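Local coordinates for YusO protein (Bacillus subtilis, PDB 1S3J) that represses the multidrug resistance operon mdtRP by binding directly to its promoter region as a homodimeric MarR-family transcription factor, at residues L40-V54 against V92-E106. Sequence-based numbering, arbitrary orientation.
Sequences LFVLASLKKHGSLKV and VIDLSLTDEGDIKFE
Lys47 NZ is gripped by two carboxylates one turn apart on helix 99-106: Asp102 OD1 at 2.7 Å and Glu106 OE1 at 3.0 Å. The first is met on its syn side, 24° out of the carboxylate plane. This salt-bridge network lies at one end of the winged helix-turn-helix domain of a MarR-type repressor, where helix 40-49 crosses helix 99-106 at 112°. The lysine chain leaves with CG anti to the backbone N and bends at chi2 and chi4, which brings its aliphatic part past Phe105 before the amine turns to the acids. Phe105 is a knob among Leu40, Leu43, Ala44 and Lys47: Phe105 CE1 lies 3.4 Å from Ala44 CB, Leu43 O stands over one ring face, and Ala44 CB, Leu40 CD1 and Lys47 CG all approach obliquely. Leu97, at the end of strand 93-97, straddles helix 40-49 with its two methyls, CD1 against the Lys47 backbone and CD2 against Leu43 CD2 at 3.6 Å, while Leu46 CD1 reaches Leu95 CB.

Beyond the helix, strand 51-53 pairs antiparallel with strand 93-97, the middle strand of a three-stranded sheet whose other edge is 81-85. Leu52 and Leu95 form the hydrogen-bonded pair; Leu95 N to Leu52 O is the straighter link, 170° at the hydrogen, than its return bond. Leu95 also touches Ile57 of helix 54-61, the first helix of the predicted DNA-binding motif. Val54 N, opening that helix, donates to Ile93 O, tying its start to the wing strand. Asp94 OD1, which lies beside Lys53 CG, accepts a hydrogen bond from Asn86 ND2. Near Gly50 a water accepts from Leu97 N, its oxygen 3.0 Å from that nitrogen.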
ATOM      1  N   LEU A  40      -1.303  11.899   8.024  1.00 33.22           N
ATOM      2  CA  LEU A  40      -2.186  12.301   6.921  1.00 33.37           C
ATOM      3  C   LEU A  40      -3.568  11.708   7.174  1.00 33.59           C
ATOM      4  O   LEU A  40      -4.575  12.386   6.985  1.00 33.59           O
ATOM      5  CB  LEU A  40      -1.650  11.874   5.545  1.00 33.20           C
ATOM      6  CG  LEU A  40      -2.597  12.229   4.368  1.00 34.94           C
ATOM      7  CD1 LEU A  40      -2.672  13.752   4.191  1.00 36.10           C
ATOM      8  CD2 LEU A  40      -2.231  11.534   3.046  1.00 33.40           C
ATOM      9  N   PHE A  41      -3.604  10.469   7.649  1.00 33.29           N
ATOM     10  CA  PHE A  41      -4.858   9.832   7.970  1.00 34.42           C
ATOM     11  C   PHE A  41      -5.627  10.596   9.062  1.00 34.07           C
ATOM     12  O   PHE A  41      -6.860  10.682   9.014  1.00 34.68           O
ATOM     13  CB  PHE A  41      -4.652   8.367   8.378  1.00 34.81           C
ATOM     14  CG  PHE A  41      -5.955   7.620   8.628  1.00 36.62           C
ATOM     15  CD1 PHE A  41      -6.505   6.797   7.654  1.00 39.27           C
ATOM     16  CD2 PHE A  41      -6.633   7.763   9.836  1.00 37.62           C
ATOM     17  CE1 PHE A  41      -7.727   6.122   7.883  1.00 40.04           C
ATOM     18  CE2 PHE A  41      -7.823   7.105  10.079  1.00 38.48           C
ATOM     19  CZ  PHE A  41      -8.379   6.277   9.100  1.00 40.78           C
ATOM     20  N   VAL A  42      -4.909  11.132  10.043  1.00 33.74           N
ATOM     21  CA  VAL A  42      -5.538  11.858  11.134  1.00 33.08           C
ATOM     22  C   VAL A  42      -6.097  13.177  10.612  1.00 33.04           C
ATOM     23  O   VAL A  42      -7.226  13.544  10.923  1.00 32.11           O
ATOM     24  CB  VAL A  42      -4.562  12.136  12.281  1.00 32.92           C
ATOM     25  CG1 VAL A  42      -5.237  12.980  13.343  1.00 33.00           C
ATOM     26  CG2 VAL A  42      -4.051  10.820  12.903  1.00 33.27           C
ATOM     27  N   LEU A  43      -5.301  13.866   9.812  1.00 33.20           N
ATOM     28  CA  LEU A  43      -5.698  15.129   9.239  1.00 34.22           C
ATOM     29  C   LEU A  43      -6.959  14.986   8.397  1.00 34.87           C
ATOM     30  O   LEU A  43      -7.839  15.825   8.497  1.00 35.46           O
ATOM     31  CB  LEU A  43      -4.561  15.748   8.420  1.00 34.19           C
ATOM     32  CG  LEU A  43      -3.354  16.253   9.211  1.00 34.51           C
ATOM     33  CD1 LEU A  43      -2.345  16.971   8.279  1.00 33.78           C
ATOM     34  CD2 LEU A  43      -3.760  17.156  10.396  1.00 34.63           C
ATOM     35  N   ALA A  44      -7.054  13.912   7.623  1.00 35.49           N
ATOM     36  CA  ALA A  44      -8.198  13.652   6.738  1.00 36.07           C
ATOM     37  C   ALA A  44      -9.467  13.294   7.514  1.00 36.35           C
ATOM     38  O   ALA A  44     -10.541  13.795   7.205  1.00 35.88           O
ATOM     39  CB  ALA A  44      -7.861  12.531   5.726  1.00 35.97           C
ATOM     40  N   SER A  45      -9.336  12.425   8.513  1.00 37.12           N
ATOM     41  CA  SER A  45     -10.417  12.158   9.462  1.00 38.18           C
ATOM     42  C   SER A  45     -10.946  13.420  10.170  1.00 38.65           C
ATOM     43  O   SER A  45     -12.119  13.490  10.493  1.00 39.19           O
ATOM     44  CB  SER A  45      -9.978  11.154  10.525  1.00 38.24           C
ATOM     45  OG  SER A  45      -9.509   9.973   9.905  1.00 40.11           O
ATOM     46  N   LEU A  46     -10.086  14.393  10.420  1.00 39.17           N
ATOM     47  CA  LEU A  46     -10.501  15.614  11.100  1.00 40.01           C
ATOM     48  C   LEU A  46     -11.122  16.638  10.136  1.00 41.18           C
ATOM     49  O   LEU A  46     -12.017  17.368  10.533  1.00 41.23           O
ATOM     50  CB  LEU A  46      -9.335  16.238  11.887  1.00 39.20           C
ATOM     51  CG  LEU A  46      -8.787  15.408  13.062  1.00 38.93           C
ATOM     52  CD1 LEU A  46      -7.712  16.228  13.783  1.00 40.30           C
ATOM     53  CD2 LEU A  46      -9.890  14.966  14.025  1.00 37.65           C
ATOM     54  N   LYS A  47     -10.655  16.694   8.890  1.00 42.21           N
ATOM     55  CA  LYS A  47     -11.311  17.522   7.873  1.00 43.51           C
ATOM     56  C   LYS A  47     -12.745  17.026   7.616  1.00 44.44           C
ATOM     57  O   LYS A  47     -13.677  17.816   7.528  1.00 44.48           O
ATOM     58  CB  LYS A  47     -10.500  17.548   6.558  1.00 43.62           C
ATOM     59  CG  LYS A  47     -11.029  18.507   5.475  1.00 43.52           C
ATOM     60  CD  LYS A  47     -11.203  19.924   6.022  1.00 44.69           C
ATOM     61  CE  LYS A  47     -11.677  20.920   4.963  1.00 44.97           C
ATOM     62  NZ  LYS A  47     -10.522  21.458   4.210  1.00 44.77           N
ATOM     63  N   LYS A  48     -12.911  15.713   7.539  1.00 45.78           N
ATOM     64  CA  LYS A  48     -14.208  15.106   7.281  1.00 46.90           C
ATOM     65  C   LYS A  48     -15.171  15.262   8.468  1.00 47.35           C
ATOM     66  O   LYS A  48     -16.288  15.756   8.300  1.00 47.74           O
ATOM     67  CB  LYS A  48     -14.035  13.623   6.902  1.00 47.31           C
ATOM     68  CG  LYS A  48     -15.346  12.827   6.825  1.00 49.28           C
ATOM     69  CD  LYS A  48     -15.294  11.646   5.853  1.00 52.18           C
ATOM     70  CE  LYS A  48     -16.002  11.975   4.527  1.00 53.67           C
ATOM     71  NZ  LYS A  48     -15.618  11.042   3.405  1.00 55.06           N
ATOM     72  N   HIS A  49     -14.742  14.861   9.660  1.00 47.37           N
ATOM     73  CA  HIS A  49     -15.639  14.806  10.812  1.00 47.38           C
ATOM     74  C   HIS A  49     -15.646  16.052  11.704  1.00 46.84           C
ATOM     75  O   HIS A  49     -16.433  16.124  12.644  1.00 46.65           O
ATOM     76  CB  HIS A  49     -15.324  13.570  11.653  1.00 47.95           C
ATOM     77  CG  HIS A  49     -15.779  12.293  11.024  1.00 50.06           C
ATOM     78  ND1 HIS A  49     -15.103  11.696   9.982  1.00 52.90           N
ATOM     79  CD2 HIS A  49     -16.852  11.506  11.277  1.00 53.07           C
ATOM     80  CE1 HIS A  49     -15.742  10.594   9.617  1.00 53.51           C
ATOM     81  NE2 HIS A  49     -16.802  10.453  10.392  1.00 54.21           N
ATOM     82  N   GLY A  50     -14.787  17.023  11.415  1.00 46.25           N
ATOM     83  CA  GLY A  50     -14.635  18.212  12.244  1.00 46.17           C
ATOM     84  C   GLY A  50     -13.871  17.990  13.548  1.00 46.02           C
ATOM     85  O   GLY A  50     -12.798  18.565  13.783  1.00 46.08           O
ATOM     86  N   SER A  51     -14.453  17.174  14.412  1.00 45.54           N
ATOM     87  CA  SER A  51     -13.842  16.795  15.670  1.00 45.60           C
ATOM     88  C   SER A  51     -13.990  15.296  15.897  1.00 44.82           C
ATOM     89  O   SER A  51     -15.016  14.709  15.545  1.00 45.30           O
ATOM     90  CB  SER A  51     -14.521  17.553  16.810  1.00 45.81           C
ATOM     91  OG  SER A  51     -13.883  17.278  18.036  1.00 47.12           O
ATOM     92  N   LEU A  52     -12.968  14.681  16.486  1.00 43.76           N
ATOM     93  CA  LEU A  52     -13.049  13.285  16.914  1.00 43.08           C
ATOM     94  C   LEU A  52     -12.342  13.079  18.245  1.00 42.58           C
ATOM     95  O   LEU A  52     -11.353  13.730  18.531  1.00 42.39           O
ATOM     96  CB  LEU A  52     -12.427  12.364  15.866  1.00 42.97           C
ATOM     97  CG  LEU A  52     -13.156  12.257  14.519  1.00 43.23           C
ATOM     98  CD1 LEU A  52     -12.338  11.472  13.511  1.00 42.31           C
ATOM     99  CD2 LEU A  52     -14.532  11.624  14.685  1.00 43.52           C
ATOM    100  N   LYS A  53     -12.852  12.154  19.050  1.00 42.45           N
ATOM    101  CA  LYS A  53     -12.167  11.732  20.252  1.00 42.65           C
ATOM    102  C   LYS A  53     -10.883  10.986  19.866  1.00 41.80           C
ATOM    103  O   LYS A  53     -10.778  10.458  18.755  1.00 41.60           O
ATOM    104  CB  LYS A  53     -13.076  10.841  21.105  1.00 43.23           C
ATOM    105  CG  LYS A  53     -14.439  11.471  21.467  1.00 44.25           C
ATOM    106  CD  LYS A  53     -15.385  10.376  21.940  1.00 45.84           C
ATOM    107  CE  LYS A  53     -16.558  10.912  22.706  1.00 47.26           C
ATOM    108  NZ  LYS A  53     -17.591   9.832  22.841  1.00 48.91           N
ATOM    109  N   VAL A  54      -9.903  10.977  20.763  1.00 40.84           N
ATOM    110  CA  VAL A  54      -8.691  10.202  20.552  1.00 40.47           C
ATOM    111  C   VAL A  54      -9.046   8.727  20.406  1.00 40.20           C
ATOM    112  O   VAL A  54      -8.469   8.040  19.565  1.00 40.25           O
ATOM    113  CB  VAL A  54      -7.671  10.354  21.700  1.00 40.17           C
ATOM    114  CG1 VAL A  54      -6.585   9.266  21.596  1.00 39.85           C
ATOM    115  CG2 VAL A  54      -7.043  11.704  21.646  1.00 39.96           C
ATOM    116  N   VAL A  92     -11.911  13.166  28.562  1.00 42.00           N
ATOM    117  CA  VAL A  92     -11.591  12.652  27.236  1.00 42.00           C
ATOM    118  C   VAL A  92     -11.213  13.806  26.301  1.00 41.40           C
ATOM    119  O   VAL A  92     -11.749  14.918  26.398  1.00 40.82           O
ATOM    120  CB  VAL A  92     -12.664  11.660  26.630  1.00 42.28           C
ATOM    121  CG1 VAL A  92     -13.530  10.999  27.718  1.00 42.79           C
ATOM    122  CG2 VAL A  92     -13.526  12.303  25.587  1.00 43.73           C
ATOM    123  N   ILE A  93     -10.261  13.518  25.413  1.00 40.32           N
ATOM    124  CA  ILE A  93      -9.613  14.528  24.580  1.00 39.65           C
ATOM    125  C   ILE A  93     -10.239  14.509  23.179  1.00 38.62           C
ATOM    126  O   ILE A  93     -10.325  13.458  22.562  1.00 37.33           O
ATOM    127  CB  ILE A  93      -8.089  14.223  24.508  1.00 39.61           C
ATOM    128  CG1 ILE A  93      -7.473  14.119  25.922  1.00 41.21           C
ATOM    129  CG2 ILE A  93      -7.369  15.229  23.648  1.00 39.39           C
ATOM    130  CD1 ILE A  93      -7.669  15.326  26.820  1.00 43.32           C
ATOM    131  N   ASP A  94     -10.707  15.664  22.700  1.00 38.23           N
ATOM    132  CA  ASP A  94     -11.068  15.835  21.284  1.00 37.60           C
ATOM    133  C   ASP A  94      -9.907  16.417  20.512  1.00 36.90           C
ATOM    134  O   ASP A  94      -9.223  17.321  21.005  1.00 36.21           O
ATOM    135  CB  ASP A  94     -12.215  16.807  21.085  1.00 37.90           C
ATOM    136  CG  ASP A  94     -13.508  16.329  21.673  1.00 39.40           C
ATOM    137  OD1 ASP A  94     -13.690  15.103  21.834  1.00 41.92           O
ATOM    138  OD2 ASP A  94     -14.409  17.135  21.987  1.00 40.05           O
ATOM    139  N   LEU A  95      -9.723  15.934  19.283  1.00 36.06           N
ATOM    140  CA  LEU A  95      -8.842  16.581  18.320  1.00 36.01           C
ATOM    141  C   LEU A  95      -9.617  17.389  17.283  1.00 35.41           C
ATOM    142  O   LEU A  95     -10.740  17.057  16.942  1.00 35.51           O
ATOM    143  CB  LEU A  95      -7.968  15.545  17.607  1.00 35.94           C
ATOM    144  CG  LEU A  95      -7.114  14.686  18.535  1.00 36.72           C
ATOM    145  CD1 LEU A  95      -6.348  13.626  17.762  1.00 36.12           C
ATOM    146  CD2 LEU A  95      -6.174  15.574  19.341  1.00 37.31           C
ATOM    147  N   SER A  96      -8.986  18.435  16.766  1.00 35.24           N
ATOM    148  CA  SER A  96      -9.521  19.171  15.632  1.00 35.74           C
ATOM    149  C   SER A  96      -8.402  19.827  14.831  1.00 35.80           C
ATOM    150  O   SER A  96      -7.260  19.952  15.305  1.00 35.53           O
ATOM    151  CB  SER A  96     -10.551  20.203  16.111  1.00 36.09           C
ATOM    152  OG  SER A  96      -9.984  21.039  17.108  1.00 37.90           O
ATOM    153  N   LEU A  97      -8.700  20.235  13.603  1.00 36.38           N
ATOM    154  CA  LEU A  97      -7.693  20.953  12.794  1.00 36.94           C
ATOM    155  C   LEU A  97      -7.541  22.382  13.237  1.00 37.83           C
ATOM    156  O   LEU A  97      -8.516  23.028  13.562  1.00 37.88           O
ATOM    157  CB  LEU A  97      -8.086  20.969  11.323  1.00 36.75           C
ATOM    158  CG  LEU A  97      -8.273  19.622  10.645  1.00 36.23           C
ATOM    159  CD1 LEU A  97      -8.870  19.856   9.289  1.00 36.71           C
ATOM    160  CD2 LEU A  97      -6.936  18.900  10.540  1.00 35.63           C
ATOM    161  N   THR A  98      -6.310  22.886  13.227  1.00 39.51           N
ATOM    162  CA  THR A  98      -6.064  24.324  13.249  1.00 39.83           C
ATOM    163  C   THR A  98      -6.203  24.847  11.814  1.00 40.91           C
ATOM    164  O   THR A  98      -6.378  24.052  10.868  1.00 40.37           O
ATOM    165  CB  THR A  98      -4.657  24.625  13.764  1.00 40.18           C
ATOM    166  OG1 THR A  98      -3.683  23.987  12.928  1.00 39.68           O
ATOM    167  CG2 THR A  98      -4.411  24.026  15.161  1.00 40.09           C
ATOM    168  N   ASP A  99      -6.131  26.174  11.660  1.00 41.83           N
ATOM    169  CA  ASP A  99      -6.109  26.824  10.348  1.00 42.94           C
ATOM    170  C   ASP A  99      -4.920  26.278   9.568  1.00 43.19           C
ATOM    171  O   ASP A  99      -5.043  25.964   8.391  1.00 42.64           O
ATOM    172  CB  ASP A  99      -5.940  28.365  10.440  1.00 43.24           C
ATOM    173  CG  ASP A  99      -7.244  29.125  10.799  1.00 44.85           C
ATOM    174  OD1 ASP A  99      -8.331  28.510  10.888  1.00 47.37           O
ATOM    175  OD2 ASP A  99      -7.258  30.372  11.004  1.00 44.84           O
ATOM    176  N   GLU A 100      -3.772  26.181  10.237  1.00 43.95           N
ATOM    177  CA  GLU A 100      -2.519  25.802   9.586  1.00 44.93           C
ATOM    178  C   GLU A 100      -2.540  24.343   9.161  1.00 45.11           C
ATOM    179  O   GLU A 100      -1.902  23.974   8.177  1.00 45.26           O
ATOM    180  CB  GLU A 100      -1.313  26.057  10.498  1.00 45.24           C
ATOM    181  CG  GLU A 100      -0.942  27.523  10.648  1.00 47.24           C
ATOM    182  CD  GLU A 100      -1.469  28.153  11.938  1.00 50.60           C
ATOM    183  OE1 GLU A 100      -0.820  29.120  12.415  1.00 52.55           O
ATOM    184  OE2 GLU A 100      -2.519  27.697  12.482  1.00 50.48           O
ATOM    185  N   GLY A 101      -3.282  23.528   9.907  1.00 45.37           N
ATOM    186  CA  GLY A 101      -3.418  22.113   9.626  1.00 45.61           C
ATOM    187  C   GLY A 101      -4.337  21.850   8.454  1.00 45.69           C
ATOM    188  O   GLY A 101      -4.080  20.947   7.674  1.00 45.23           O
ATOM    189  N   ASP A 102      -5.413  22.630   8.352  1.00 45.93           N
ATOM    190  CA  ASP A 102      -6.310  22.598   7.199  1.00 46.27           C
ATOM    191  C   ASP A 102      -5.521  22.910   5.929  1.00 45.82           C
ATOM    192  O   ASP A 102      -5.625  22.208   4.930  1.00 45.90           O
ATOM    193  CB  ASP A 102      -7.433  23.627   7.381  1.00 46.81           C
ATOM    194  CG  ASP A 102      -8.497  23.524   6.323  1.00 48.02           C
ATOM    195  OD1 ASP A 102      -9.316  22.577   6.386  1.00 50.31           O
ATOM    196  OD2 ASP A 102      -8.590  24.348   5.391  1.00 50.14           O
ATOM    197  N   ILE A 103      -4.706  23.949   5.995  1.00 45.21           N
ATOM    198  CA  ILE A 103      -3.873  24.351   4.872  1.00 45.03           C
ATOM    199  C   ILE A 103      -2.857  23.253   4.524  1.00 44.73           C
ATOM    200  O   ILE A 103      -2.585  23.012   3.364  1.00 44.39           O
ATOM    201  CB  ILE A 103      -3.158  25.676   5.200  1.00 45.05           C
ATOM    202  CG1 ILE A 103      -4.173  26.822   5.279  1.00 45.82           C
ATOM    203  CG2 ILE A 103      -2.084  25.997   4.171  1.00 44.86           C
ATOM    204  CD1 ILE A 103      -3.675  28.019   6.088  1.00 47.09           C
ATOM    205  N   LYS A 104      -2.315  22.586   5.537  1.00 44.34           N
ATOM    206  CA  LYS A 104      -1.303  21.560   5.315  1.00 43.99           C
ATOM    207  C   LYS A 104      -1.934  20.306   4.718  1.00 43.46           C
ATOM    208  O   LYS A 104      -1.335  19.682   3.834  1.00 42.37           O
ATOM    209  CB  LYS A 104      -0.558  21.210   6.608  1.00 43.99           C
ATOM    210  CG  LYS A 104       0.801  20.549   6.394  1.00 45.39           C
ATOM    211  CD  LYS A 104       1.704  21.410   5.526  1.00 46.34           C
ATOM    212  CE  LYS A 104       3.119  20.973   5.590  1.00 47.29           C
ATOM    213  NZ  LYS A 104       4.020  22.023   5.066  1.00 48.90           N
ATOM    214  N   PHE A 105      -3.142  19.964   5.175  1.00 42.83           N
ATOM    215  CA  PHE A 105      -3.865  18.817   4.629  1.00 42.90           C
ATOM    216  C   PHE A 105      -4.216  19.051   3.161  1.00 43.71           C
ATOM    217  O   PHE A 105      -4.282  18.092   2.375  1.00 43.12           O
ATOM    218  CB  PHE A 105      -5.140  18.518   5.416  1.00 42.43           C
ATOM    219  CG  PHE A 105      -5.993  17.453   4.794  1.00 41.38           C
ATOM    220  CD1 PHE A 105      -5.587  16.120   4.819  1.00 42.24           C
ATOM    221  CD2 PHE A 105      -7.165  17.777   4.141  1.00 41.34           C
ATOM    222  CE1 PHE A 105      -6.364  15.130   4.229  1.00 42.15           C
ATOM    223  CE2 PHE A 105      -7.950  16.791   3.543  1.00 41.70           C
ATOM    224  CZ  PHE A 105      -7.557  15.473   3.594  1.00 42.19           C
ATOM    225  N   GLU A 106      -4.419  20.322   2.799  1.00 44.41           N
ATOM    226  CA  GLU A 106      -4.844  20.689   1.446  1.00 45.16           C
ATOM    227  C   GLU A 106      -3.666  20.673   0.482  1.00 44.67           C
ATOM    228  O   GLU A 106      -3.804  20.256  -0.660  1.00 43.81           O
ATOM    229  CB  GLU A 106      -5.523  22.061   1.446  1.00 45.87           C
ATOM    230  CG  GLU A 106      -6.754  22.161   0.565  1.00 47.64           C
ATOM    231  CD  GLU A 106      -7.864  21.208   0.966  1.00 51.59           C
ATOM    232  OE1 GLU A 106      -8.338  21.289   2.122  1.00 53.17           O
ATOM    233  OE2 GLU A 106      -8.276  20.381   0.109  1.00 54.11           O
TER
HETATM  234  O   HOH W   1     -11.453  20.183  12.502  1.00 32.59           O